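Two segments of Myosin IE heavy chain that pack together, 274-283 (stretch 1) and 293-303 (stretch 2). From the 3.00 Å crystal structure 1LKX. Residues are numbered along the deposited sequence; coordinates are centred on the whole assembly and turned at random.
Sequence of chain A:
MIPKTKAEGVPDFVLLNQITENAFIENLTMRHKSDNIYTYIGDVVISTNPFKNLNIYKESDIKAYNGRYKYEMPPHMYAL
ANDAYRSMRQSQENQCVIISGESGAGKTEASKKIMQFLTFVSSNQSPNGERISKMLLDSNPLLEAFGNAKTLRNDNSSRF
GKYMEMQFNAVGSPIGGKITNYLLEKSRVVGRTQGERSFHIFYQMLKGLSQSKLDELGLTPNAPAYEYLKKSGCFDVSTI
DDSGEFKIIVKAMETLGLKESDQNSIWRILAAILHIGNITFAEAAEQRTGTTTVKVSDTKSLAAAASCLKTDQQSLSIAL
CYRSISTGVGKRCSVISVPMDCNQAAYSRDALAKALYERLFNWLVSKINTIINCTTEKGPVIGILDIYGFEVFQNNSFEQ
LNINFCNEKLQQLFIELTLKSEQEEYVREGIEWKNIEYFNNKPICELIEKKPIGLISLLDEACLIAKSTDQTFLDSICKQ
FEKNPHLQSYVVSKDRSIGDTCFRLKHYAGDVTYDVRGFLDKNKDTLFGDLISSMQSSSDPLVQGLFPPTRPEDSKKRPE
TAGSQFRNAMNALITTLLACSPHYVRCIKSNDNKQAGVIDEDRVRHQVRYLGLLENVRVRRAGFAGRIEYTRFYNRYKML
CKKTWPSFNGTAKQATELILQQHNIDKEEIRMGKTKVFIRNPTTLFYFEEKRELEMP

Stretch 1 (274-283) LHIGNITFAE
Stretch 2 (293-303) TVKVSDTKSLA

The most unusual feature is a very short backbone hydrogen bond: Ala 282 N donates to Lys 295 O at 2.5 Å. Its partner runs the other way, from Lys 295 N to Ala 282 O, at 2.7 Å. Together they make Ala 282 and Lys 295 the hydrogen-bonded pair of a small antiparallel ladder. The strands are 281-283 and 293-296, and their N-to-C directions differ by 141°.

Non-hydrogen-bonded pairs flank this one. Phe 281 faces Val 296 with CA atoms 4.5 Å apart, and Glu 283 faces Val 294 with CA atoms 4.7 Å apart. Strand phi/psi values are extended, for example -123/144 at Phe 281 and -127/145 at Val 294. CA-H...O contacts supplement the ladder, as from Phe 281 CA to Lys 295 O at 3.3 Å.

Side chains alternate across the sheet. Phe 281, Glu 283, Val 294 and Val 296 share one face; Ala 282 and Lys 295 take the other. Phe 281 (chi1 m, chi2 -68°) makes apolar contacts with both valines, which are t. Phe 281 CB lies 3.6 Å from Val 294 CG1, and Phe 281 CE1 4.1 Å from Val 296 CG2. Ala 282 CB also meets Ser 297 OG at 3.1 Å. Lys 295 is t, p, p, t, and its NZ is bonded elsewhere in the structure.

Beyond the ladder, Thr 280 holds two successive backbone amides. Ser 297 N donates to Thr 280 O at 2.9 Å, nearly straight at 171°. Asp 298 N donates to Thr 280 OG1 at 2.9 Å. The p rotamer of Thr 280 places the hydroxyl for this second bond.

Stretch 1 enters as helix at Leu 274. A type I turn from Ile 276 to Ile 279 then leads toward the strand. In stretch 2, Asp 298 (chi1 t) caps the helix that starts at Thr 299: its OD2 accepts from Ser 301 N at 3.3 Å. Ser 301 OG adds a weak bond to Asp 298 OD1 at 3.0 Å.

This helix start packs against the turn. Ile 279 (m, t) reaches across with its side-chain end. Ile 279 CD1 touches Leu 302 CD2 at 3.4 Å, and Ile 279 CG2 lies 3.8 Å from Val 296 CG1. Leu 302 is t, m. His 275 (chi1 m) points its CA-to-CB bond toward stretch 2, with CB 3.9 Å from Ser 301 O. The contact buries 659 Å², both sides summed.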

# COMPACT_ATOMS: atom_id res chain seq x y z
N LEU A 274 -11.06 6.84 22.73
CA LEU A 274 -12.27 7.63 22.56
C LEU A 274 -12.50 8.55 23.75
O LEU A 274 -12.91 9.70 23.57
CB LEU A 274 -13.48 6.71 22.39
CG LEU A 274 -13.62 6.02 21.05
CD1 LEU A 274 -14.98 5.34 20.97
CD2 LEU A 274 -13.48 7.04 19.96
N HIS A 275 -12.24 8.06 24.96
CA HIS A 275 -12.41 8.89 26.14
C HIS A 275 -11.33 9.96 26.17
O HIS A 275 -11.63 11.12 26.42
CB HIS A 275 -12.37 8.02 27.40
CG HIS A 275 -13.64 7.27 27.64
ND1 HIS A 275 -13.67 6.00 28.17
CD2 HIS A 275 -14.93 7.60 27.41
CE1 HIS A 275 -14.92 5.58 28.25
NE2 HIS A 275 -15.71 6.54 27.80
N ILE A 276 -10.09 9.57 25.90
CA ILE A 276 -8.99 10.54 25.90
C ILE A 276 -9.36 11.75 25.06
O ILE A 276 -9.05 12.89 25.40
CB ILE A 276 -7.70 9.91 25.33
CG1 ILE A 276 -7.20 8.80 26.25
CG2 ILE A 276 -6.63 10.98 25.17
CD1 ILE A 276 -5.96 8.07 25.74
N GLY A 277 -10.03 11.50 23.94
CA GLY A 277 -10.41 12.58 23.06
C GLY A 277 -11.39 13.58 23.64
O GLY A 277 -11.55 14.69 23.12
N ASN A 278 -12.04 13.21 24.73
CA ASN A 278 -13.00 14.10 25.35
C ASN A 278 -12.46 14.84 26.55
O ASN A 278 -13.19 15.54 27.24
CB ASN A 278 -14.26 13.32 25.72
CG ASN A 278 -15.03 12.86 24.50
OD1 ASN A 278 -16.12 12.29 24.61
ND2 ASN A 278 -14.47 13.11 23.32
N ILE A 279 -11.17 14.69 26.81
CA ILE A 279 -10.56 15.37 27.94
C ILE A 279 -10.33 16.84 27.59
O ILE A 279 -9.60 17.15 26.65
CB ILE A 279 -9.22 14.75 28.33
CG1 ILE A 279 -9.45 13.38 28.97
CG2 ILE A 279 -8.48 15.67 29.28
CD1 ILE A 279 -8.19 12.73 29.46
N THR A 280 -10.96 17.72 28.35
CA THR A 280 -10.81 19.15 28.14
C THR A 280 -9.87 19.71 29.21
O THR A 280 -9.66 19.09 30.24
CB THR A 280 -12.17 19.87 28.21
OG1 THR A 280 -12.82 19.55 29.44
CG2 THR A 280 -13.06 19.43 27.06
N PHE A 281 -9.31 20.88 28.95
CA PHE A 281 -8.39 21.50 29.90
C PHE A 281 -8.82 22.89 30.34
O PHE A 281 -9.37 23.67 29.56
CB PHE A 281 -6.99 21.55 29.29
CG PHE A 281 -6.41 20.20 29.02
CD1 PHE A 281 -6.06 19.36 30.06
CD2 PHE A 281 -6.19 19.77 27.72
CE1 PHE A 281 -5.50 18.11 29.82
CE2 PHE A 281 -5.63 18.53 27.46
CZ PHE A 281 -5.29 17.69 28.51
N ALA A 282 -8.56 23.20 31.60
CA ALA A 282 -8.92 24.49 32.16
C ALA A 282 -7.73 25.22 32.76
O ALA A 282 -6.74 24.59 33.16
CB ALA A 282 -9.99 24.30 33.22
N GLU A 283 -7.84 26.54 32.81
CA GLU A 283 -6.79 27.39 33.37
C GLU A 283 -6.76 27.17 34.88
O GLU A 283 -7.59 27.72 35.61
CB GLU A 283 -7.09 28.86 33.06
CG GLU A 283 -5.93 29.82 33.30
CD GLU A 283 -4.90 29.78 32.18
OE1 GLU A 283 -5.28 30.05 31.02
OE2 GLU A 283 -3.71 29.49 32.47
N THR A 293 -1.08 27.06 36.29
CA THR A 293 -0.99 25.78 35.59
C THR A 293 -2.29 25.51 34.84
O THR A 293 -3.14 26.39 34.73
CB THR A 293 -0.74 24.61 36.58
OG1 THR A 293 -1.89 24.44 37.42
CG2 THR A 293 0.48 24.90 37.44
N VAL A 294 -2.42 24.30 34.32
CA VAL A 294 -3.63 23.92 33.59
C VAL A 294 -4.17 22.64 34.20
O VAL A 294 -3.40 21.79 34.64
CB VAL A 294 -3.33 23.65 32.10
CG1 VAL A 294 -4.59 23.23 31.40
CG2 VAL A 294 -2.76 24.90 31.47
N LYS A 295 -5.48 22.49 34.23
CA LYS A 295 -6.06 21.29 34.81
C LYS A 295 -7.19 20.72 33.96
O LYS A 295 -7.77 21.41 33.12
CB LYS A 295 -6.56 21.57 36.23
CG LYS A 295 -7.19 20.36 36.93
CD LYS A 295 -6.37 19.06 36.75
CE LYS A 295 -4.96 19.17 37.31
NZ LYS A 295 -4.17 17.91 37.09
N VAL A 296 -7.49 19.44 34.17
CA VAL A 296 -8.55 18.76 33.44
C VAL A 296 -9.93 19.23 33.86
O VAL A 296 -10.21 19.35 35.05
CB VAL A 296 -8.46 17.25 33.66
CG1 VAL A 296 -9.50 16.54 32.81
CG2 VAL A 296 -7.06 16.76 33.35
N SER A 297 -10.79 19.49 32.88
CA SER A 297 -12.16 19.93 33.15
C SER A 297 -13.09 18.74 33.14
O SER A 297 -13.64 18.36 34.18
CB SER A 297 -12.61 20.93 32.09
OG SER A 297 -11.71 22.01 31.98
N ASP A 298 -13.28 18.16 31.96
CA ASP A 298 -14.14 17.00 31.78
C ASP A 298 -13.51 15.81 32.49
O ASP A 298 -13.13 14.82 31.87
CB ASP A 298 -14.31 16.69 30.30
CG ASP A 298 -15.26 15.53 30.04
OD1 ASP A 298 -15.63 15.31 28.86
OD2 ASP A 298 -15.64 14.85 31.02
N THR A 299 -13.41 15.94 33.81
CA THR A 299 -12.81 14.93 34.66
C THR A 299 -13.38 13.52 34.49
O THR A 299 -12.62 12.55 34.45
CB THR A 299 -12.93 15.33 36.13
OG1 THR A 299 -14.31 15.50 36.47
CG2 THR A 299 -12.21 16.64 36.37
N LYS A 300 -14.69 13.40 34.39
CA LYS A 300 -15.29 12.08 34.24
C LYS A 300 -14.70 11.31 33.05
O LYS A 300 -14.54 10.09 33.11
CB LYS A 300 -16.82 12.20 34.12
CG LYS A 300 -17.34 12.80 32.83
CD LYS A 300 -17.58 11.72 31.78
CE LYS A 300 -18.22 12.30 30.53
NZ LYS A 300 -18.59 11.22 29.58
N SER A 301 -14.36 12.02 31.98
CA SER A 301 -13.76 11.37 30.82
C SER A 301 -12.36 10.90 31.18
O SER A 301 -11.97 9.78 30.85
CB SER A 301 -13.70 12.31 29.62
OG SER A 301 -14.95 12.36 28.95
N LEU A 302 -11.61 11.76 31.87
CA LEU A 302 -10.25 11.44 32.30
C LEU A 302 -10.28 10.23 33.24
O LEU A 302 -9.32 9.49 33.34
CB LEU A 302 -9.63 12.65 33.02
CG LEU A 302 -8.22 12.62 33.63
CD1 LEU A 302 -8.24 11.89 34.95
CD2 LEU A 302 -7.24 11.98 32.67
N ALA A 303 -11.41 10.06 33.91
CA ALA A 303 -11.59 8.94 34.83
C ALA A 303 -11.88 7.68 34.03
O ALA A 303 -11.36 6.61 34.34
CB ALA A 303 -12.75 9.23 35.77